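Local coordinates for agrin (Gallus gallus, PDB 1PZ7), which probably organises the postsynaptic membrane at the neuromuscular junction, here through its calcium-binding, laminin G-like basal lamina domain whose activity alternative splicing modulates, at residues E44-N50 with T142-T146; M89-L93 with Y117-G123; L64-G69 with A149-M155. One frame throughout, in Å; residues are numbered along the deposited sequence.

Interaction 1. Residues E44-N50 with T142-T146; sequences EKALQSN and TQLDT. With CA (calcium ion), chain C.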
loop_
_atom_site.group_PDB
_atom_site.type_symbol
_atom_site.label_atom_id
_atom_site.label_comp_id
_atom_site.label_asym_id
_atom_site.label_seq_id
_atom_site.Cartn_x
_atom_site.Cartn_y
_atom_site.Cartn_z
ATOM N N GLU A 44 4.141 -20.041 2.274
ATOM C CA GLU A 44 4.259 -18.628 2.598
ATOM C C GLU A 44 5.642 -18.076 2.211
ATOM O O GLU A 44 6.484 -18.800 1.672
ATOM C CB GLU A 44 4.007 -18.502 4.110
ATOM C CG GLU A 44 3.954 -17.109 4.704
ATOM C CD GLU A 44 3.600 -17.138 6.177
ATOM O OE1 GLU A 44 4.326 -17.804 6.950
ATOM O OE2 GLU A 44 2.598 -16.494 6.566
ATOM N N LYS A 45 5.853 -16.787 2.466
ATOM C CA LYS A 45 7.120 -16.111 2.210
ATOM C C LYS A 45 7.517 -15.368 3.479
ATOM O O LYS A 45 6.653 -14.854 4.178
ATOM C CB LYS A 45 6.961 -15.091 1.081
ATOM C CG LYS A 45 6.530 -15.675 -0.251
ATOM C CD LYS A 45 7.655 -16.456 -0.912
ATOM C CE LYS A 45 8.746 -15.545 -1.463
ATOM N NZ LYS A 45 9.637 -14.990 -0.406
ATOM N N ALA A 46 8.811 -15.316 3.779
ATOM C CA ALA A 46 9.302 -14.566 4.934
ATOM C C ALA A 46 10.154 -13.412 4.416
ATOM O O ALA A 46 11.376 -13.526 4.313
ATOM C CB ALA A 46 10.113 -15.464 5.850
ATOM N N LEU A 47 9.499 -12.302 4.093
ATOM C CA LEU A 47 10.166 -11.174 3.452
ATOM C C LEU A 47 10.991 -10.301 4.384
ATOM O O LEU A 47 10.493 -9.783 5.384
ATOM C CB LEU A 47 9.143 -10.295 2.734
ATOM C CG LEU A 47 8.337 -10.976 1.630
ATOM C CD1 LEU A 47 7.382 -9.976 1.012
ATOM C CD2 LEU A 47 9.262 -11.557 0.576
ATOM N N GLN A 48 12.254 -10.121 4.017
ATOM C CA GLN A 48 13.172 -9.280 4.757
ATOM C C GLN A 48 12.848 -7.811 4.539
ATOM O O GLN A 48 13.094 -6.981 5.410
ATOM C CB GLN A 48 14.598 -9.543 4.284
ATOM C CG GLN A 48 15.074 -10.954 4.535
ATOM C CD GLN A 48 15.260 -11.239 6.008
ATOM O OE1 GLN A 48 15.091 -12.375 6.452
ATOM N NE2 GLN A 48 15.602 -10.211 6.773
ATOM N N SER A 49 12.291 -7.492 3.374
ATOM C CA SER A 49 12.017 -6.106 3.024
ATOM C C SER A 49 10.771 -5.928 2.170
ATOM O O SER A 49 10.196 -6.893 1.661
ATOM C CB SER A 49 13.204 -5.526 2.257
ATOM O OG SER A 49 13.349 -6.172 1.008
ATOM N N ASN A 50 10.357 -4.670 2.053
ATOM C CA ASN A 50 9.271 -4.259 1.170
ATOM C C ASN A 50 9.646 -2.906 0.616
ATOM O O ASN A 50 10.183 -2.071 1.342
ATOM C CB ASN A 50 7.947 -4.100 1.915
ATOM C CG ASN A 50 7.381 -5.408 2.411
ATOM O OD1 ASN A 50 6.742 -6.154 1.663
ATOM N ND2 ASN A 50 7.587 -5.685 3.681
ATOM N N THR A 142 11.317 -9.572 12.355
ATOM C CA THR A 142 11.957 -8.747 11.332
ATOM C C THR A 142 11.462 -9.073 9.941
ATOM O O THR A 142 11.815 -8.392 8.984
ATOM C CB THR A 142 13.477 -8.971 11.317
ATOM O OG1 THR A 142 13.773 -10.295 10.850
ATOM C CG2 THR A 142 14.058 -8.910 12.709
ATOM N N GLN A 143 10.669 -10.131 9.829
ATOM C CA GLN A 143 10.220 -10.609 8.531
ATOM C C GLN A 143 8.710 -10.523 8.397
ATOM O O GLN A 143 7.977 -10.752 9.356
ATOM C CB GLN A 143 10.683 -12.055 8.335
ATOM C CG GLN A 143 12.205 -12.198 8.323
ATOM C CD GLN A 143 12.692 -13.564 8.769
ATOM O OE1 GLN A 143 11.897 -14.469 9.019
ATOM N NE2 GLN A 143 14.008 -13.715 8.866
ATOM N N LEU A 144 8.254 -10.173 7.204
ATOM C CA LEU A 144 6.834 -10.104 6.925
ATOM C C LEU A 144 6.434 -11.420 6.285
ATOM O O LEU A 144 6.828 -11.718 5.159
ATOM C CB LEU A 144 6.520 -8.921 6.014
ATOM C CG LEU A 144 5.076 -8.428 6.122
ATOM C CD1 LEU A 144 4.954 -6.999 5.611
ATOM C CD2 LEU A 144 4.117 -9.357 5.393
ATOM N N ASP A 145 5.684 -12.217 7.031
ATOM C CA ASP A 145 5.235 -13.514 6.559
ATOM C C ASP A 145 3.961 -13.342 5.755
ATOM O O ASP A 145 2.929 -12.938 6.284
ATOM C CB ASP A 145 5.016 -14.452 7.738
ATOM C CG ASP A 145 6.257 -14.621 8.568
ATOM O OD1 ASP A 145 7.286 -15.058 8.014
ATOM O OD2 ASP A 145 6.305 -14.313 9.776
ATOM N N THR A 146 4.044 -13.640 4.465
ATOM C CA THR A 146 2.927 -13.404 3.562
ATOM C C THR A 146 2.876 -14.390 2.405
ATOM O O THR A 146 3.863 -15.058 2.095
ATOM C CB THR A 146 3.015 -11.968 2.998
ATOM O OG1 THR A 146 1.956 -11.746 2.058
ATOM C CG2 THR A 146 4.289 -11.771 2.177
HETATM CA CA CA C . 6.620 -12.069 10.717
HETATM O O HOH W 1 7.121 -17.175 6.433
HETATM O O HOH W 2 15.682 -11.098 9.145
HETATM O O HOH W 3 4.544 -13.174 12.224
HETATM O O HOH W 4 8.384 -13.245 11.833
#

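Interaction 2. Residues M89-L93 with Y117-G123; sequences MMYDL and YRVQREG. With CA (calcium ion), chain C.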
loop_
_atom_site.group_PDB
_atom_site.type_symbol
_atom_site.label_atom_id
_atom_site.label_comp_id
_atom_site.label_asym_id
_atom_site.label_seq_id
_atom_site.Cartn_x
_atom_site.Cartn_y
_atom_site.Cartn_z
ATOM N N MET A 89 2.419 4.854 6.914
ATOM C CA MET A 89 2.736 3.460 6.703
ATOM C C MET A 89 2.626 2.770 8.045
ATOM O O MET A 89 3.005 3.323 9.078
ATOM C CB MET A 89 4.139 3.302 6.142
ATOM C CG MET A 89 4.527 1.860 5.929
ATOM S SD MET A 89 5.997 1.638 4.925
ATOM C CE MET A 89 7.203 2.476 5.915
ATOM N N MET A 90 2.094 1.559 8.026
ATOM C CA MET A 90 1.923 0.775 9.225
ATOM C C MET A 90 2.283 -0.659 8.898
ATOM O O MET A 90 1.926 -1.155 7.839
ATOM C CB MET A 90 0.466 0.870 9.671
ATOM C CG MET A 90 0.123 0.144 10.924
ATOM S SD MET A 90 -1.532 0.650 11.455
ATOM C CE MET A 90 -1.404 0.300 13.163
ATOM N N TYR A 91 3.027 -1.308 9.781
ATOM C CA TYR A 91 3.301 -2.726 9.618
ATOM C C TYR A 91 3.427 -3.418 10.959
ATOM O O TYR A 91 3.836 -2.822 11.955
ATOM C CB TYR A 91 4.524 -3.004 8.731
ATOM C CG TYR A 91 5.807 -2.286 9.094
ATOM C CD1 TYR A 91 6.738 -2.855 9.965
ATOM C CD2 TYR A 91 6.107 -1.054 8.534
ATOM C CE1 TYR A 91 7.924 -2.199 10.275
ATOM C CE2 TYR A 91 7.279 -0.391 8.841
ATOM C CZ TYR A 91 8.185 -0.963 9.708
ATOM O OH TYR A 91 9.346 -0.274 9.988
ATOM N N ASP A 92 3.018 -4.677 10.969
ATOM C CA ASP A 92 3.125 -5.552 12.124
ATOM C C ASP A 92 3.729 -6.824 11.567
ATOM O O ASP A 92 3.163 -7.433 10.662
ATOM C CB ASP A 92 1.754 -5.821 12.750
ATOM C CG ASP A 92 1.846 -6.569 14.073
ATOM O OD1 ASP A 92 0.852 -6.568 14.838
ATOM O OD2 ASP A 92 2.869 -7.184 14.418
ATOM N N LEU A 93 4.899 -7.184 12.076
ATOM C CA LEU A 93 5.648 -8.347 11.614
ATOM C C LEU A 93 5.529 -9.504 12.599
ATOM O O LEU A 93 6.135 -10.558 12.399
ATOM C CB LEU A 93 7.128 -7.974 11.467
ATOM C CG LEU A 93 7.447 -6.722 10.649
ATOM C CD1 LEU A 93 8.948 -6.467 10.627
ATOM C CD2 LEU A 93 6.926 -6.853 9.230
ATOM N N TYR A 117 9.439 2.214 2.255
ATOM C CA TYR A 117 10.141 0.946 2.315
ATOM C C TYR A 117 10.410 0.488 3.734
ATOM O O TYR A 117 10.341 1.260 4.697
ATOM C CB TYR A 117 11.431 0.970 1.486
ATOM C CG TYR A 117 12.520 1.902 1.964
ATOM C CD1 TYR A 117 12.661 3.170 1.419
ATOM C CD2 TYR A 117 13.440 1.497 2.925
ATOM C CE1 TYR A 117 13.669 4.019 1.832
ATOM C CE2 TYR A 117 14.455 2.343 3.346
ATOM C CZ TYR A 117 14.561 3.598 2.795
ATOM O OH TYR A 117 15.568 4.437 3.216
ATOM N N ARG A 118 10.686 -0.803 3.844
ATOM C CA ARG A 118 10.977 -1.445 5.105
ATOM C C ARG A 118 12.114 -2.425 4.873
ATOM O O ARG A 118 12.100 -3.164 3.894
ATOM C CB ARG A 118 9.752 -2.199 5.622
ATOM C CG ARG A 118 10.015 -3.005 6.894
ATOM C CD ARG A 118 8.940 -4.024 7.228
ATOM N NE ARG A 118 8.898 -5.086 6.226
ATOM C CZ ARG A 118 9.602 -6.215 6.266
ATOM N NH1 ARG A 118 10.437 -6.473 7.266
ATOM N NH2 ARG A 118 9.468 -7.096 5.287
ATOM N N VAL A 119 13.107 -2.392 5.756
ATOM C CA VAL A 119 14.204 -3.354 5.749
ATOM C C VAL A 119 14.210 -3.900 7.170
ATOM O O VAL A 119 14.553 -3.180 8.109
ATOM C CB VAL A 119 15.567 -2.709 5.404
ATOM C CG1 VAL A 119 16.677 -3.743 5.464
ATOM C CG2 VAL A 119 15.532 -2.052 4.027
ATOM N N GLN A 120 13.788 -5.149 7.328
ATOM C CA GLN A 120 13.654 -5.765 8.644
ATOM C C GLN A 120 12.712 -4.889 9.483
ATOM O O GLN A 120 11.599 -4.627 9.046
ATOM C CB GLN A 120 15.027 -6.035 9.267
ATOM C CG GLN A 120 15.849 -6.961 8.367
ATOM C CD GLN A 120 17.040 -7.611 9.041
ATOM O OE1 GLN A 120 17.959 -8.071 8.359
ATOM N NE2 GLN A 120 17.025 -7.676 10.363
ATOM N N ARG A 121 13.138 -4.412 10.647
ATOM C CA ARG A 121 12.243 -3.605 11.479
ATOM C C ARG A 121 12.207 -2.131 11.091
ATOM O O ARG A 121 11.297 -1.407 11.495
ATOM C CB ARG A 121 12.650 -3.711 12.947
ATOM C CG ARG A 121 12.675 -5.133 13.489
ATOM C CD ARG A 121 13.349 -5.255 14.843
ATOM N NE ARG A 121 12.997 -4.129 15.696
ATOM C CZ ARG A 121 13.856 -3.387 16.388
ATOM N NH1 ARG A 121 15.169 -3.633 16.383
ATOM N NH2 ARG A 121 13.384 -2.389 17.114
ATOM N N GLU A 122 13.185 -1.690 10.306
ATOM C CA GLU A 122 13.324 -0.280 9.959
ATOM C C GLU A 122 12.461 0.152 8.788
ATOM O O GLU A 122 12.490 -0.457 7.720
ATOM C CB GLU A 122 14.774 0.026 9.598
ATOM C CG GLU A 122 15.760 -0.101 10.743
ATOM C CD GLU A 122 17.146 0.342 10.332
ATOM O OE1 GLU A 122 17.542 1.472 10.679
ATOM O OE2 GLU A 122 17.832 -0.433 9.638
ATOM N N GLY A 123 11.721 1.235 8.983
ATOM C CA GLY A 123 10.853 1.753 7.949
ATOM C C GLY A 123 11.216 3.161 7.539
ATOM O O GLY A 123 11.848 3.902 8.300
HETATM CA CA CA C . 6.620 -12.069 10.717
HETATM O O HOH W 3 4.544 -13.174 12.224
HETATM O O HOH W 4 8.384 -13.245 11.833
#

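Interaction 3. Residues L64-G69 with A149-M155; sequences LILWSG and ALWLGGM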
loop_
_atom_site.group_PDB
_atom_site.type_symbol
_atom_site.label_atom_id
_atom_site.label_comp_id
_atom_site.label_asym_id
_atom_site.label_seq_id
_atom_site.Cartn_x
_atom_site.Cartn_y
_atom_site.Cartn_z
ATOM N N LEU A 64 -7.677 3.733 2.322
ATOM C CA LEU A 64 -6.649 2.712 2.209
ATOM C C LEU A 64 -6.035 2.763 0.814
ATOM O O LEU A 64 -6.734 2.624 -0.188
ATOM C CB LEU A 64 -7.245 1.334 2.484
ATOM C CG LEU A 64 -6.281 0.149 2.405
ATOM C CD1 LEU A 64 -5.133 0.298 3.401
ATOM C CD2 LEU A 64 -7.034 -1.128 2.669
ATOM N N ILE A 65 -4.727 2.972 0.756
ATOM C CA ILE A 65 -4.020 3.027 -0.518
ATOM C C ILE A 65 -3.557 1.642 -0.951
ATOM O O ILE A 65 -3.812 1.211 -2.073
ATOM C CB ILE A 65 -2.799 3.970 -0.440
ATOM C CG1 ILE A 65 -3.246 5.402 -0.129
ATOM C CG2 ILE A 65 -2.007 3.918 -1.752
ATOM C CD1 ILE A 65 -2.114 6.324 0.293
ATOM N N LEU A 66 -2.885 0.945 -0.047
ATOM C CA LEU A 66 -2.285 -0.328 -0.384
ATOM C C LEU A 66 -2.205 -1.201 0.860
ATOM O O LEU A 66 -1.939 -0.708 1.957
ATOM C CB LEU A 66 -0.905 -0.042 -0.994
ATOM C CG LEU A 66 0.172 -1.089 -1.221
ATOM C CD1 LEU A 66 1.158 -0.520 -2.228
ATOM C CD2 LEU A 66 0.884 -1.442 0.069
ATOM N N TRP A 67 -2.453 -2.494 0.692
ATOM C CA TRP A 67 -2.334 -3.460 1.778
ATOM C C TRP A 67 -1.597 -4.672 1.235
ATOM O O TRP A 67 -2.043 -5.293 0.280
ATOM C CB TRP A 67 -3.702 -3.884 2.315
ATOM C CG TRP A 67 -3.627 -4.804 3.519
ATOM C CD1 TRP A 67 -3.296 -6.134 3.533
ATOM C CD2 TRP A 67 -3.888 -4.449 4.879
ATOM N NE1 TRP A 67 -3.338 -6.619 4.818
ATOM C CE2 TRP A 67 -3.701 -5.605 5.663
ATOM C CE3 TRP A 67 -4.264 -3.264 5.518
ATOM C CZ2 TRP A 67 -3.874 -5.606 7.045
ATOM C CZ3 TRP A 67 -4.439 -3.271 6.888
ATOM C CH2 TRP A 67 -4.247 -4.434 7.635
ATOM N N SER A 68 -0.456 -4.983 1.833
ATOM C CA SER A 68 0.326 -6.146 1.442
ATOM C C SER A 68 0.313 -7.127 2.605
ATOM O O SER A 68 0.761 -6.805 3.704
ATOM C CB SER A 68 1.754 -5.738 1.093
ATOM O OG SER A 68 2.554 -6.875 0.811
ATOM N N GLY A 69 -0.220 -8.318 2.368
ATOM C CA GLY A 69 -0.289 -9.345 3.390
ATOM C C GLY A 69 -1.391 -10.326 3.061
ATOM O O GLY A 69 -2.208 -10.060 2.179
ATOM N N ALA A 149 0.102 -11.639 -1.454
ATOM C CA ALA A 149 -1.085 -10.895 -1.866
ATOM C C ALA A 149 -0.886 -9.397 -1.670
ATOM O O ALA A 149 -0.294 -8.960 -0.682
ATOM C CB ALA A 149 -2.305 -11.359 -1.091
ATOM N N LEU A 150 -1.399 -8.617 -2.614
ATOM C CA LEU A 150 -1.317 -7.166 -2.557
ATOM C C LEU A 150 -2.628 -6.576 -3.056
ATOM O O LEU A 150 -3.135 -6.970 -4.105
ATOM C CB LEU A 150 -0.149 -6.676 -3.414
ATOM C CG LEU A 150 -0.041 -5.167 -3.631
ATOM C CD1 LEU A 150 0.295 -4.479 -2.341
ATOM C CD2 LEU A 150 1.010 -4.869 -4.693
ATOM N N TRP A 151 -3.184 -5.638 -2.298
ATOM C CA TRP A 151 -4.422 -4.977 -2.686
ATOM C C TRP A 151 -4.186 -3.483 -2.826
ATOM O O TRP A 151 -3.489 -2.884 -2.018
ATOM C CB TRP A 151 -5.528 -5.239 -1.658
ATOM C CG TRP A 151 -5.983 -6.666 -1.607
ATOM C CD1 TRP A 151 -5.499 -7.652 -0.800
ATOM C CD2 TRP A 151 -7.022 -7.266 -2.387
ATOM N NE1 TRP A 151 -6.165 -8.829 -1.035
ATOM C CE2 TRP A 151 -7.106 -8.621 -2.007
ATOM C CE3 TRP A 151 -7.885 -6.800 -3.377
ATOM C CZ2 TRP A 151 -8.017 -9.504 -2.574
ATOM C CZ3 TRP A 151 -8.790 -7.679 -3.941
ATOM C CH2 TRP A 151 -8.851 -9.017 -3.536
ATOM N N LEU A 152 -4.776 -2.890 -3.854
ATOM C CA LEU A 152 -4.626 -1.469 -4.105
ATOM C C LEU A 152 -5.993 -0.796 -4.079
ATOM O O LEU A 152 -6.946 -1.309 -4.654
ATOM C CB LEU A 152 -3.970 -1.281 -5.470
ATOM C CG LEU A 152 -3.452 0.093 -5.877
ATOM C CD1 LEU A 152 -2.310 0.532 -4.991
ATOM C CD2 LEU A 152 -3.006 0.039 -7.329
ATOM N N GLY A 153 -6.080 0.340 -3.389
ATOM C CA GLY A 153 -7.295 1.137 -3.327
ATOM C C GLY A 153 -8.340 0.667 -2.336
ATOM O O GLY A 153 -9.360 1.320 -2.130
ATOM N N GLY A 154 -8.094 -0.475 -1.715
ATOM C CA GLY A 154 -9.065 -1.064 -0.827
ATOM C C GLY A 154 -8.661 -2.483 -0.532
ATOM O O GLY A 154 -7.568 -2.915 -0.905
ATOM N N MET A 155 -9.556 -3.207 0.123
ATOM C CA MET A 155 -9.256 -4.531 0.613
ATOM C C MET A 155 -10.480 -5.419 0.564
ATOM O O MET A 155 -11.593 -4.952 0.774
ATOM C CB MET A 155 -8.830 -4.378 2.063
ATOM C CG MET A 155 -8.028 -5.484 2.611
ATOM S SD MET A 155 -6.964 -4.733 3.792
ATOM C CE MET A 155 -8.074 -4.401 5.145
HETATM O O HOH W 5 2.035 -9.601 0.529
HETATM O O HOH W 6 -5.078 -10.439 0.903
#

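Interaction 1. Residues E44-N50 with T142-T146
Leu47 and Leu144 pair across two antiparallel strands, 45-47 and 144-146, at one edge of the laminin G-like sandwich. Their backbones exchange two hydrogen bonds. Leu47 N gives to Leu144 O at 2.9 Å. Leu144 N gives to Leu47 O in return. That oxygen has a second donor in Arg118 NH2. Lys45 and Thr146 form the next hydrogen-bonded pair. Thr146 N gives to Lys45 O, while Lys45 N gives to Thr146 O at 2.7 Å with an N-H...O angle of 132°. Asp145 CA-H also points at Lys45 O. Between these pairs, Ala46 and Asp145 form a non-hydrogen-bonded pair.

On the face of Ala46, two polar networks join the strands. Gln48 and Gln143 run side by side, with their amide planes 76° apart. Gln143 NE2 makes a weak hydrogen bond to Gln48 OE1. One water accepts from Gln143 NE2 and also bonds Thr142 OG1; its approach to Gln48 NE2 is doubtfully short. At the other end, Glu44 reaches over Asp145 with CG anti to the backbone N (chi1 -175°). Its OE2 comes within 3.4 Å of Asp145 CB. A water donates to Glu44 OE1 at 2.9 Å and to Asp145 OD1 at 2.6 Å, joining two like-charged groups.

Asp145 therefore divides its oxygens: OD1 takes the water and OD2 binds calcium at 2.5 Å. Gln143 O binds the ion at 2.3 Å. Two waters, Asp76 and Leu93 O complete the site. Calcium probably offsets the negative charge of Asp145 beside Glu44. Loss of the ion would then be expected to raise the repulsion between these carboxylates and their affinity for protons.

Interaction 2. Residues M89-L93 with Y117-G123
Tyr91 reaches from strand 86-92 of one sheet to the hairpin of strands 112-119 and 122-127 in the other. This is face-to-face packing of a beta sandwich. Tyr91 CG sits between the backbone N and the carbonyl carbon (chi1 52°), which carries the hydroxyl across to the turn. Tyr91 OH gives a 2.7 Å hydrogen bond to Arg121 O. The oxygen lies at the ring edge, in the ring plane, but the hydroxyl sits 48° out of the carbonyl plane. Gly123 lies against the same hydroxyl.

Arg118 crosses the ring obliquely. Its CD stands 3.8 Å from the ring centroid in a CH-pi contact. The chain is extended as far as CD, then bends at chi3 (66°). The bend turns the guanidinium toward Leu93, whose CD2 lies over one of its faces. Leu93 CD1 also comes within 3.7 Å of Arg118 NH1. The two side chains lie alongside with opposed directions. At the other end, Met89 is extended through SD and bent at chi3, which brings CE to 3.6 Å from Tyr117 O.

The arginine head is held by backbone carbonyls. Arg118 NH1 bonds Gln120 O, a carbonyl of the type II' turn Val119 to Glu122, at 2.8 Å. It also makes a weak bond to Thr142 O. The charge of Arg118 is thus buried among carbonyl oxygens and apolar side chains. These carbonyls probably stabilise the positive charge and fix the guanidinium against the turn, while Leu93 and Tyr91 pack on the rest of the side chain.

Interaction 3. Residues L64-G69 with A149-M155
Trp67 and Trp151 form the hydrogen-bonded pair at the middle of two antiparallel strands, 63-68 and 149-152, in the six-stranded sheet of the laminin G-like sandwich. Their backbones exchange two bonds: Trp67 N to Trp151 O, and Trp151 N to Trp67 O at 2.8 Å. Gly153 N continues the ladder to Ile65 O with an almost straight N-H...O angle of 178°. Gly69 N gives a longer bond to Ala149 O. Ile65 and Leu66 also form a classic beta bulge against Leu80 on the neighbouring strand.

Apolar contacts gather on the face of Leu66 and Leu150. Leu150 CD1 lies 3.6 Å from Leu66 CG and also touches Ser68 CB. Leu152 CD1 is 4.3 Å from Leu66 CB. Phe52 of the other sheet packs on Leu66 and Ser68. Apart from this group, Leu64 CD2 touches Met155 CB.

One water bridges the strands at the Gly69 end, bonding Ser68 OG and donating to Ala149 O. A second accepts from Trp151 NE1 at 2.7 Å, in the plane of the indole.

Sulfur and ring meet on the opposite face, that of Trp67. The Met155 chain bends at chi2 and chi3 (74°), curling over Trp67, whose ring also stacks with Tyr77. In this Met-aromatic contact, Met155 SD stands 3.5 Å from the centroid of the five-membered ring of Trp67, while Met155 CE lies over the six-membered ring.

Overall arrangement
Interactions 1 and 3 each pair strands within one sheet of the sandwich, and interaction 2 packs the two sheets together. Interactions 1 and 2 have centres about 10 Å apart. They touch through backbone bonds from strand 45-58 to strand 112-119 and the turn after it. Both supply ligands to the same calcium and share its two waters. Interaction 3 lies deeper, its centre about 16 Å from that of interaction 1 and about 15 Å from that of interaction 2. It shares the six-stranded sheet with strand 86-92. Along the chain, interactions 1 and 3 alternate, while both segments of interaction 2 fall between those of either. The calcium site is thus assembled from distant parts of the sequence at the sandwich edge.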